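Local coordinates for putative drug/sodium antiporter (Escherichia coli, PDB 4Z3N), which is a MATE-family membrane transporter linked to export of the genotoxin colibactin, and probably works as a cation-coupled antiporter, at residues N331-A336 with V386-L391; E394-I399 with W451-L456. All coordinates share one frame; numbering follows the deposited sequence.

How the interactions relate
Followed from the N terminus, the chain passes ten helices before helix 326-358, which carries 331-336. It turns back through helix 366-379 into helix 382-399, where 386-391 closes interaction 1 over 49 mostly helical residues. Interaction 2 opens just beyond, at 394-399 on that same helix, and closes after 51 more residues at 451-456, the last turn of helix 432-453 and the loop that follows. The two loops are thus in series and neither nest nor cross. With centres about 9 Å apart, they tie helices 326-358 and 432-453 to helix 382-399, which takes part in both. They also touch directly: Y333 packs on L454, W334 meets W451, and one monoolein chain lies against both tryptophans.

Interaction 1 of 2, residues N331-A336 with V386-L391; sequences NAYWAA and VAISLL. With OLC ((2R)-2,3-dihydroxypropyl (9Z)-octadec-9-enoate), chain B; OLC ((2R)-2,3-dihydroxypropyl (9Z)-octadec-9-enoate), chain F.
Y333 reaches from helix 326-358 to the backbone of helix 382-399, where its OH donates a hydrogen bond of 2.7 Å to the carbonyl O of I388. The donor approaches at 125° to the C=O bond, tilted 29° out of the carbonyl plane. Y333 carries its ring anti to the backbone N (chi1 165°), a setting that takes the phenol across the gap between the helices. The ring meets helix 382-399 with its edge: I388 O and L391 C both lie near its plane, and Y333 CE1 lies 3.8 Å from L391 CB. I388 adds its CG2 branch, 3.5 Å from Y333 OH. Beyond the phenol, L391 points at the other helix and sets CD1 3.8 Å from the methyl CB of A336, the same CD1 resting beside A336 O. The short helix segments run nearly antiparallel, with axes 10.2 Å apart, in the second MatE half of this MATE transporter. W334 lies on the lipid side of Y333: CE2 of the phenol sits over the centre of one indole face, and C8 of a monoolein chain lies over the opposite face, toward its rim. Helix 432-453 closes in through A450, which touches both Y333 and I388. The chemistry is thus a single polar bond within an otherwise apolar contact: a main-chain carbonyl satisfies a buried hydroxyl and fixes where it ends, while the turn of the ring is more plausibly set by packing, with L391 at its edge and the W334 indole against CE2.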
ATOM      1  N   ASN A 331       0.515 -22.965  -6.201  1.00 25.82           N
ATOM      2  CA  ASN A 331       1.853 -23.149  -5.645  1.00 26.78           C
ATOM      3  C   ASN A 331       2.553 -21.831  -5.437  1.00 26.90           C
ATOM      4  O   ASN A 331       3.336 -21.686  -4.506  1.00 30.24           O
ATOM      5  CB  ASN A 331       2.739 -24.013  -6.550  1.00 27.35           C
ATOM      6  CG  ASN A 331       2.212 -25.411  -6.736  1.00 26.32           C
ATOM      7  OD1 ASN A 331       1.753 -26.057  -5.793  1.00 25.24           O
ATOM      8  ND2 ASN A 331       2.280 -25.888  -7.968  1.00 23.51           N
ATOM      9  N   ALA A 332       2.288 -20.885  -6.335  1.00 26.14           N
ATOM     10  CA  ALA A 332       2.876 -19.556  -6.263  1.00 25.88           C
ATOM     11  C   ALA A 332       2.397 -18.831  -5.005  1.00 25.56           C
ATOM     12  O   ALA A 332       3.215 -18.237  -4.276  1.00 24.29           O
ATOM     13  CB  ALA A 332       2.548 -18.752  -7.503  1.00 24.17           C
ATOM     14  N   TYR A 333       1.093 -18.900  -4.735  1.00 21.52           N
ATOM     15  CA  TYR A 333       0.551 -18.314  -3.511  1.00 21.60           C
ATOM     16  C   TYR A 333       1.208 -18.871  -2.235  1.00 24.51           C
ATOM     17  O   TYR A 333       1.670 -18.104  -1.388  1.00 22.66           O
ATOM     18  CB  TYR A 333      -0.945 -18.529  -3.441  1.00 25.43           C
ATOM     19  CG  TYR A 333      -1.497 -18.287  -2.063  1.00 27.34           C
ATOM     20  CD1 TYR A 333      -1.796 -17.003  -1.627  1.00 21.54           C
ATOM     21  CD2 TYR A 333      -1.708 -19.346  -1.190  1.00 27.92           C
ATOM     22  CE1 TYR A 333      -2.274 -16.788  -0.362  1.00 22.97           C
ATOM     23  CE2 TYR A 333      -2.194 -19.137   0.072  1.00 29.10           C
ATOM     24  CZ  TYR A 333      -2.472 -17.857   0.485  1.00 25.82           C
ATOM     25  OH  TYR A 333      -2.958 -17.668   1.751  1.00 27.68           O
ATOM     26  N   TRP A 334       1.275 -20.198  -2.101  1.00 27.24           N
ATOM     27  CA  TRP A 334       1.891 -20.807  -0.912  1.00 26.74           C
ATOM     28  C   TRP A 334       3.418 -20.640  -0.842  1.00 27.74           C
ATOM     29  O   TRP A 334       3.972 -20.662   0.259  1.00 29.31           O
ATOM     30  CB  TRP A 334       1.533 -22.291  -0.810  1.00 25.70           C
ATOM     31  CG  TRP A 334       0.086 -22.536  -0.531  1.00 27.61           C
ATOM     32  CD1 TRP A 334      -0.839 -22.995  -1.409  1.00 25.31           C
ATOM     33  CD2 TRP A 334      -0.611 -22.313   0.707  1.00 29.56           C
ATOM     34  NE1 TRP A 334      -2.073 -23.075  -0.805  1.00 24.41           N
ATOM     35  CE2 TRP A 334      -1.963 -22.672   0.495  1.00 26.79           C
ATOM     36  CE3 TRP A 334      -0.226 -21.854   1.972  1.00 28.85           C
ATOM     37  CZ2 TRP A 334      -2.936 -22.582   1.496  1.00 31.85           C
ATOM     38  CZ3 TRP A 334      -1.200 -21.764   2.974  1.00 30.96           C
ATOM     39  CH2 TRP A 334      -2.539 -22.127   2.723  1.00 32.84           C
ATOM     40  N   ALA A 335       4.096 -20.473  -1.983  1.00 25.36           N
ATOM     41  CA  ALA A 335       5.524 -20.101  -1.975  1.00 24.22           C
ATOM     42  C   ALA A 335       5.709 -18.704  -1.345  1.00 29.06           C
ATOM     43  O   ALA A 335       6.564 -18.486  -0.458  1.00 23.12           O
ATOM     44  CB  ALA A 335       6.095 -20.124  -3.382  1.00 21.10           C
ATOM     45  N   ALA A 336       4.891 -17.769  -1.829  1.00 27.18           N
ATOM     46  CA  ALA A 336       4.797 -16.419  -1.283  1.00 22.96           C
ATOM     47  C   ALA A 336       4.460 -16.408   0.218  1.00 26.62           C
ATOM     48  O   ALA A 336       5.079 -15.664   0.982  1.00 24.59           O
ATOM     49  CB  ALA A 336       3.757 -15.620  -2.053  1.00 24.65           C
ATOM     50  N   VAL A 386      -1.016 -12.141   9.069  1.00 26.95           N
ATOM     51  CA  VAL A 386      -1.609 -11.206   8.117  1.00 24.79           C
ATOM     52  C   VAL A 386      -1.231 -11.582   6.670  1.00 24.24           C
ATOM     53  O   VAL A 386      -2.016 -11.380   5.735  1.00 26.18           O
ATOM     54  CB  VAL A 386      -1.172  -9.730   8.431  1.00 24.97           C
ATOM     55  CG1 VAL A 386      -1.738  -8.729   7.405  1.00 20.98           C
ATOM     56  CG2 VAL A 386      -1.591  -9.337   9.831  1.00 23.75           C
ATOM     57  N   ALA A 387      -0.039 -12.147   6.488  1.00 26.31           N
ATOM     58  CA  ALA A 387       0.425 -12.537   5.155  1.00 26.47           C
ATOM     59  C   ALA A 387      -0.522 -13.519   4.487  1.00 25.30           C
ATOM     60  O   ALA A 387      -0.700 -13.501   3.271  1.00 27.14           O
ATOM     61  CB  ALA A 387       1.805 -13.129   5.226  1.00 25.04           C
ATOM     62  N   ILE A 388      -1.144 -14.374   5.281  1.00 24.97           N
ATOM     63  CA  ILE A 388      -1.952 -15.441   4.706  1.00 26.44           C
ATOM     64  C   ILE A 388      -3.171 -14.884   3.972  1.00 28.70           C
ATOM     65  O   ILE A 388      -3.405 -15.214   2.803  1.00 30.90           O
ATOM     66  CB  ILE A 388      -2.368 -16.460   5.795  1.00 26.52           C
ATOM     67  CG1 ILE A 388      -1.112 -17.158   6.344  1.00 24.55           C
ATOM     68  CG2 ILE A 388      -3.315 -17.500   5.216  1.00 27.87           C
ATOM     69  CD1 ILE A 388      -1.206 -17.574   7.770  1.00 20.36           C
ATOM     70  N   SER A 389      -3.928 -14.008   4.630  1.00 26.58           N
ATOM     71  CA  SER A 389      -5.090 -13.399   3.988  1.00 25.00           C
ATOM     72  C   SER A 389      -4.722 -12.255   3.028  1.00 28.18           C
ATOM     73  O   SER A 389      -5.360 -12.082   1.985  1.00 25.54           O
ATOM     74  CB  SER A 389      -6.070 -12.901   5.038  1.00 22.58           C
ATOM     75  OG  SER A 389      -5.566 -11.738   5.645  1.00 29.39           O
ATOM     76  N   LEU A 390      -3.685 -11.486   3.352  1.00 26.43           N
ATOM     77  CA  LEU A 390      -3.302 -10.395   2.461  1.00 26.30           C
ATOM     78  C   LEU A 390      -2.761 -10.871   1.080  1.00 26.51           C
ATOM     79  O   LEU A 390      -3.085 -10.275   0.050  1.00 25.54           O
ATOM     80  CB  LEU A 390      -2.295  -9.489   3.154  1.00 21.61           C
ATOM     81  CG  LEU A 390      -1.972  -8.240   2.339  1.00 23.87           C
ATOM     82  CD1 LEU A 390      -2.030  -7.054   3.227  1.00 21.98           C
ATOM     83  CD2 LEU A 390      -0.599  -8.317   1.664  1.00 24.30           C
ATOM     84  N   LEU A 391      -1.960 -11.938   1.055  1.00 26.92           N
ATOM     85  CA  LEU A 391      -1.536 -12.559  -0.202  1.00 24.78           C
ATOM     86  C   LEU A 391      -2.712 -13.250  -0.915  1.00 26.97           C
ATOM     87  O   LEU A 391      -2.798 -13.234  -2.152  1.00 25.11           O
ATOM     88  CB  LEU A 391      -0.394 -13.558   0.041  1.00 26.02           C
ATOM     89  CG  LEU A 391       0.953 -12.942   0.480  1.00 27.84           C
ATOM     90  CD1 LEU A 391       1.998 -14.007   0.873  1.00 21.68           C
ATOM     91  CD2 LEU A 391       1.505 -11.969  -0.585  1.00 24.39           C
TER
HETATM   92  C18 OLC B 501      -2.634  -4.217   5.949  1.00 31.73           C
HETATM   93  C10 OLC B 501      -1.831  -7.068  14.229  1.00 35.79           C
HETATM   94  C9  OLC B 501      -1.170  -5.897  14.113  1.00 46.91           C
HETATM   95  C17 OLC B 501      -2.241  -4.582   7.367  1.00 34.66           C
HETATM   96  C11 OLC B 501      -3.194  -7.264  13.592  1.00 43.43           C
HETATM   97  C8  OLC B 501      -0.359  -5.380  15.290  1.00 47.11           C
HETATM   98  C24 OLC B 501      -9.335  -3.781  14.757  1.00 47.34           C
HETATM   99  C16 OLC B 501      -3.431  -5.200   8.065  1.00 36.84           C
HETATM  100  C12 OLC B 501      -3.671  -6.022  12.851  1.00 49.80           C
HETATM  101  C7  OLC B 501       0.384  -4.100  14.950  1.00 44.03           C
HETATM  102  C15 OLC B 501      -3.041  -5.682   9.457  1.00 39.07           C
HETATM  103  C13 OLC B 501      -4.307  -6.428  11.521  1.00 45.87           C
HETATM  104  C6  OLC B 501      -0.556  -2.909  14.965  1.00 43.76           C
HETATM  105  C14 OLC B 501      -4.160  -5.370  10.441  1.00 45.13           C
HETATM  106  C5  OLC B 501      -1.426  -2.923  16.204  1.00 37.86           C
HETATM  107  C4  OLC B 501      -2.670  -2.078  15.968  1.00 41.27           C
HETATM  108  C3  OLC B 501      -3.323  -2.454  14.652  1.00 49.31           C
HETATM  109  C2  OLC B 501      -4.758  -1.969  14.575  1.00 41.76           C
HETATM  110  C21 OLC B 501      -7.396  -4.330  13.289  1.00 48.14           C
HETATM  111  C1  OLC B 501      -5.566  -2.878  13.658  1.00 53.05           C
HETATM  112  C22 OLC B 501      -8.910  -4.347  13.415  1.00 51.99           C
HETATM  113  O19 OLC B 501      -5.048  -3.461  12.715  1.00 60.14           O
HETATM  114  O25 OLC B 501     -10.450  -2.932  14.575  1.00 43.36           O
HETATM  115  O23 OLC B 501      -9.482  -3.566  12.383  1.00 53.79           O
HETATM  116  O20 OLC B 501      -6.897  -3.191  13.969  1.00 52.09           O
HETATM  117  C18 OLC F 505      -4.813 -19.958  13.000  1.00 34.93           C
HETATM  118  C10 OLC F 505      -1.086 -25.060   5.905  1.00 46.52           C
HETATM  119  C9  OLC F 505      -0.360 -25.546   4.875  1.00 41.69           C
HETATM  120  C17 OLC F 505      -5.002 -20.133  11.501  1.00 35.50           C
HETATM  121  C11 OLC F 505      -1.060 -23.580   6.250  1.00 44.34           C
HETATM  122  C8  OLC F 505      -0.942 -25.499   3.470  1.00 40.81           C
HETATM  123  C16 OLC F 505      -3.761 -20.746  10.875  1.00 40.44           C
HETATM  124  C12 OLC F 505      -2.381 -23.169   6.869  1.00 50.79           C
HETATM  125  C7  OLC F 505      -0.177 -26.392   2.508  1.00 35.03           C
HETATM  126  C15 OLC F 505      -3.836 -20.788   9.355  1.00 34.75           C
HETATM  127  C13 OLC F 505      -2.199 -22.104   7.944  1.00 52.10           C
HETATM  128  C6  OLC F 505      -1.132 -26.930   1.472  1.00 37.46           C
HETATM  129  C14 OLC F 505      -3.410 -22.153   8.859  1.00 48.89           C

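Interaction 2 of 2, residues E394-I399 with W451-L456; sequences EYYQAI and WRLLRL. With OLC ((2R)-2,3-dihydroxypropyl (9Z)-octadec-9-enoate), chain F.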
ATOM      1  N   GLU A 394      -4.235 -10.576  -2.989  1.00 26.36           N
ATOM      2  CA  GLU A 394      -3.448 -10.312  -4.171  1.00 26.96           C
ATOM      3  C   GLU A 394      -3.787 -11.337  -5.274  1.00 27.44           C
ATOM      4  O   GLU A 394      -3.907 -10.966  -6.445  1.00 26.45           O
ATOM      5  CB  GLU A 394      -1.955 -10.353  -3.821  1.00 26.21           C
ATOM      6  CG  GLU A 394      -1.055  -9.526  -4.736  1.00 29.11           C
ATOM      7  CD  GLU A 394      -1.274  -8.029  -4.557  1.00 34.49           C
ATOM      8  OE1 GLU A 394      -2.194  -7.668  -3.786  1.00 35.98           O
ATOM      9  OE2 GLU A 394      -0.534  -7.213  -5.170  1.00 38.43           O
ATOM     10  N   TYR A 395      -3.944 -12.608  -4.883  1.00 21.75           N
ATOM     11  CA  TYR A 395      -4.259 -13.701  -5.797  1.00 23.62           C
ATOM     12  C   TYR A 395      -5.586 -13.480  -6.554  1.00 26.89           C
ATOM     13  O   TYR A 395      -5.675 -13.668  -7.775  1.00 27.91           O
ATOM     14  CB  TYR A 395      -4.299 -15.036  -5.022  1.00 23.63           C
ATOM     15  CG  TYR A 395      -4.618 -16.257  -5.878  1.00 24.74           C
ATOM     16  CD1 TYR A 395      -5.933 -16.617  -6.138  1.00 23.07           C
ATOM     17  CD2 TYR A 395      -3.611 -17.040  -6.424  1.00 23.69           C
ATOM     18  CE1 TYR A 395      -6.243 -17.706  -6.902  1.00 20.20           C
ATOM     19  CE2 TYR A 395      -3.914 -18.143  -7.202  1.00 25.39           C
ATOM     20  CZ  TYR A 395      -5.241 -18.472  -7.442  1.00 25.64           C
ATOM     21  OH  TYR A 395      -5.585 -19.579  -8.210  1.00 22.20           O
ATOM     22  N   TYR A 396      -6.621 -13.087  -5.833  1.00 26.82           N
ATOM     23  CA  TYR A 396      -7.889 -12.808  -6.474  1.00 28.79           C
ATOM     24  C   TYR A 396      -7.835 -11.568  -7.371  1.00 28.15           C
ATOM     25  O   TYR A 396      -8.496 -11.505  -8.405  1.00 32.39           O
ATOM     26  CB  TYR A 396      -8.980 -12.672  -5.419  1.00 27.24           C
ATOM     27  CG  TYR A 396      -9.339 -14.014  -4.840  1.00 30.43           C
ATOM     28  CD1 TYR A 396      -9.957 -14.983  -5.623  1.00 30.25           C
ATOM     29  CD2 TYR A 396      -9.032 -14.330  -3.527  1.00 29.76           C
ATOM     30  CE1 TYR A 396     -10.274 -16.228  -5.104  1.00 34.80           C
ATOM     31  CE2 TYR A 396      -9.343 -15.564  -2.998  1.00 30.45           C
ATOM     32  CZ  TYR A 396      -9.966 -16.510  -3.780  1.00 34.27           C
ATOM     33  OH  TYR A 396     -10.275 -17.731  -3.226  1.00 35.91           O
ATOM     34  N   GLN A 397      -7.032 -10.594  -6.990  1.00 22.04           N
ATOM     35  CA  GLN A 397      -6.838  -9.425  -7.824  1.00 27.01           C
ATOM     36  C   GLN A 397      -6.136  -9.826  -9.112  1.00 26.14           C
ATOM     37  O   GLN A 397      -6.488  -9.369 -10.199  1.00 24.81           O
ATOM     38  CB  GLN A 397      -6.031  -8.368  -7.073  1.00 27.45           C
ATOM     39  CG  GLN A 397      -6.768  -7.774  -5.894  1.00 23.20           C
ATOM     40  CD  GLN A 397      -7.797  -6.763  -6.325  1.00 29.12           C
ATOM     41  OE1 GLN A 397      -8.762  -7.093  -7.041  1.00 28.69           O
ATOM     42  NE2 GLN A 397      -7.591  -5.507  -5.916  1.00 28.26           N
ATOM     43  N   ALA A 398      -5.154 -10.707  -8.982  1.00 25.07           N
ATOM     44  CA  ALA A 398      -4.408 -11.178 -10.134  1.00 24.37           C
ATOM     45  C   ALA A 398      -5.309 -11.932 -11.118  1.00 26.69           C
ATOM     46  O   ALA A 398      -5.124 -11.810 -12.332  1.00 27.23           O
ATOM     47  CB  ALA A 398      -3.236 -12.053  -9.688  1.00 21.69           C
ATOM     48  N   ILE A 399      -6.270 -12.710 -10.614  1.00 22.73           N
ATOM     49  CA  ILE A 399      -7.085 -13.535 -11.505  1.00 27.49           C
ATOM     50  C   ILE A 399      -8.416 -12.858 -11.885  1.00 32.40           C
ATOM     51  O   ILE A 399      -9.249 -13.465 -12.565  1.00 31.04           O
ATOM     52  CB  ILE A 399      -7.384 -14.950 -10.899  1.00 27.18           C
ATOM     53  CG1 ILE A 399      -8.213 -14.843  -9.622  1.00 25.33           C
ATOM     54  CG2 ILE A 399      -6.083 -15.740 -10.655  1.00 25.32           C
ATOM     55  CD1 ILE A 399      -8.996 -16.083  -9.324  1.00 21.65           C
ATOM     56  N   TRP A 451      -6.713 -20.062   3.836  1.00 26.74           N
ATOM     57  CA  TRP A 451      -6.308 -21.470   3.800  1.00 30.92           C
ATOM     58  C   TRP A 451      -7.372 -22.414   3.181  1.00 37.47           C
ATOM     59  O   TRP A 451      -7.034 -23.349   2.445  1.00 39.02           O
ATOM     60  CB  TRP A 451      -5.961 -21.929   5.218  1.00 33.11           C
ATOM     61  CG  TRP A 451      -5.531 -23.373   5.352  1.00 44.75           C
ATOM     62  CD1 TRP A 451      -4.907 -24.135   4.410  1.00 47.86           C
ATOM     63  CD2 TRP A 451      -5.704 -24.224   6.500  1.00 52.96           C
ATOM     64  NE1 TRP A 451      -4.685 -25.406   4.892  1.00 49.09           N
ATOM     65  CE2 TRP A 451      -5.162 -25.486   6.170  1.00 55.14           C
ATOM     66  CE3 TRP A 451      -6.265 -24.039   7.773  1.00 52.17           C
ATOM     67  CZ2 TRP A 451      -5.161 -26.559   7.065  1.00 66.16           C
ATOM     68  CZ3 TRP A 451      -6.262 -25.108   8.664  1.00 58.54           C
ATOM     69  CH2 TRP A 451      -5.712 -26.351   8.304  1.00 67.38           C
ATOM     70  N   ARG A 452      -8.648 -22.167   3.466  1.00 33.11           N
ATOM     71  CA  ARG A 452      -9.723 -22.989   2.913  1.00 36.15           C
ATOM     72  C   ARG A 452     -10.016 -22.694   1.449  1.00 35.55           C
ATOM     73  O   ARG A 452     -10.316 -23.608   0.683  1.00 39.66           O
ATOM     74  CB  ARG A 452     -11.000 -22.815   3.731  1.00 35.96           C
ATOM     75  CG  ARG A 452     -10.816 -23.292   5.162  1.00 52.81           C
ATOM     76  CD  ARG A 452     -12.136 -23.391   5.894  1.00 71.97           C
ATOM     77  NE  ARG A 452     -11.972 -23.951   7.234  1.00 77.29           N
ATOM     78  CZ  ARG A 452     -12.974 -24.138   8.084  1.00 84.29           C
ATOM     79  NH1 ARG A 452     -14.215 -23.805   7.737  1.00 90.35           N
ATOM     80  NH2 ARG A 452     -12.734 -24.655   9.281  1.00 86.50           N
ATOM     81  N   LEU A 453      -9.940 -21.424   1.066  1.00 28.83           N
ATOM     82  CA  LEU A 453     -10.262 -21.025  -0.288  1.00 29.58           C
ATOM     83  C   LEU A 453      -9.117 -21.256  -1.275  1.00 32.86           C
ATOM     84  O   LEU A 453      -9.343 -21.284  -2.470  1.00 36.90           O
ATOM     85  CB  LEU A 453     -10.676 -19.551  -0.350  1.00 27.75           C
ATOM     86  CG  LEU A 453     -11.977 -19.068   0.290  1.00 29.98           C
ATOM     87  CD1 LEU A 453     -12.093 -17.547   0.172  1.00 26.21           C
ATOM     88  CD2 LEU A 453     -13.192 -19.759  -0.288  1.00 27.52           C
ATOM     89  N   LEU A 454      -7.886 -21.405  -0.819  1.00 32.44           N
ATOM     90  CA  LEU A 454      -6.840 -21.462  -1.824  1.00 31.80           C
ATOM     91  C   LEU A 454      -6.441 -22.904  -2.033  1.00 29.80           C
ATOM     92  O   LEU A 454      -5.580 -23.465  -1.371  1.00 35.41           O
ATOM     93  CB  LEU A 454      -5.628 -20.597  -1.422  1.00 32.24           C
ATOM     94  CG  LEU A 454      -5.583 -19.133  -1.906  1.00 31.45           C
ATOM     95  CD1 LEU A 454      -5.361 -19.056  -3.417  1.00 27.27           C
ATOM     96  CD2 LEU A 454      -6.818 -18.301  -1.489  1.00 27.77           C
ATOM     97  N   ARG A 455      -6.993 -23.463  -3.078  1.00 34.71           N
ATOM     98  CA  ARG A 455      -6.845 -24.872  -3.332  1.00 42.02           C
ATOM     99  C   ARG A 455      -7.653 -25.144  -4.585  1.00 35.40           C
ATOM    100  O   ARG A 455      -8.498 -24.321  -4.970  1.00 34.68           O
ATOM    101  CB  ARG A 455      -7.317 -25.705  -2.124  1.00 35.51           C
ATOM    102  CG  ARG A 455      -8.719 -25.439  -1.663  1.00 37.22           C
ATOM    103  CD  ARG A 455      -9.193 -26.510  -0.690  1.00 44.41           C
ATOM    104  NE  ARG A 455      -8.978 -26.153   0.716  1.00 57.94           N
ATOM    105  CZ  ARG A 455      -7.999 -26.631   1.489  1.00 60.98           C
ATOM    106  NH1 ARG A 455      -7.114 -27.501   1.008  1.00 50.91           N
ATOM    107  NH2 ARG A 455      -7.910 -26.239   2.757  1.00 55.43           N
ATOM    108  N   LEU A 456      -7.373 -26.260  -5.239  1.00 33.16           N
ATOM    109  CA  LEU A 456      -8.172 -26.662  -6.395  1.00 31.21           C
ATOM    110  C   LEU A 456      -9.629 -26.802  -6.020  1.00 25.60           C
ATOM    111  O   LEU A 456      -9.962 -27.356  -4.972  1.00 25.85           O
ATOM    112  CB  LEU A 456      -7.669 -27.981  -6.978  1.00 31.10           C
ATOM    113  CG  LEU A 456      -6.393 -27.805  -7.761  1.00 30.50           C
ATOM    114  CD1 LEU A 456      -5.777 -29.169  -8.071  1.00 29.62           C
ATOM    115  CD2 LEU A 456      -6.742 -26.992  -9.015  1.00 31.10           C
TER
HETATM  116  C18 OLC F 505      -4.813 -19.958  13.000  1.00 34.93           C
HETATM  117  C10 OLC F 505      -1.086 -25.060   5.905  1.00 46.52           C
HETATM  118  C9  OLC F 505      -0.360 -25.546   4.875  1.00 41.69           C
HETATM  119  C17 OLC F 505      -5.002 -20.133  11.501  1.00 35.50           C
HETATM  120  C11 OLC F 505      -1.060 -23.580   6.250  1.00 44.34           C
HETATM  121  C8  OLC F 505      -0.942 -25.499   3.470  1.00 40.81           C
HETATM  122  C16 OLC F 505      -3.761 -20.746  10.875  1.00 40.44           C
HETATM  123  C12 OLC F 505      -2.381 -23.169   6.869  1.00 50.79           C
HETATM  124  C7  OLC F 505      -0.177 -26.392   2.508  1.00 35.03           C
HETATM  125  C15 OLC F 505      -3.836 -20.788   9.355  1.00 34.75           C
HETATM  126  C13 OLC F 505      -2.199 -22.104   7.944  1.00 52.10           C
HETATM  127  C6  OLC F 505      -1.132 -26.930   1.472  1.00 37.46           C
HETATM  128  C14 OLC F 505      -3.410 -22.153   8.859  1.00 48.89           C
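Y395 is hydrogen-bonded through its OH to T329 OG1 on helix 326-358, and its ring receives L454 from the end of helix 432-453. In this helical-bundle MATE transporter, helix 382-399 packs against the C-terminal end of helix 432-453, where L454 is the first residue to leave helical geometry. The Y395 side chain sets off anti to its main-chain nitrogen (chi1 -180°) and presents a ring face to the methyl CD1 of L454. That methyl stands 3.7 Å from the ring centroid and only 10° off the normal, a well-centred CH-pi contact. I399 CG2 lies more loosely over the opposite face, toward the rim, while the hydroxyl of Y395 is anchored by the threonine. The other branch of L454, CD2, leans toward Y396 and comes 4.0 Å from its CE2. L454 thus divides its two methyls between neighbouring tyrosines. Y396 also brings its OH to 3.4 Å from L453 CB, crossing that leucine at about a right angle; its ring meets Y404 outside the contact. Helix 458-467 covers the site from another side, with L460 on Y395 and W463 on Y396. Where the helix gives way to the loop, R455 folds back and donates from NE to R452 O at 2.9 Å. The bond is bent, with an N-H...O angle of 136°, and ties the departing loop to the last helical turn. On the lipid side, C12 of the monoolein chain lies over one face of the W451 indole, 3.5 Å from CG.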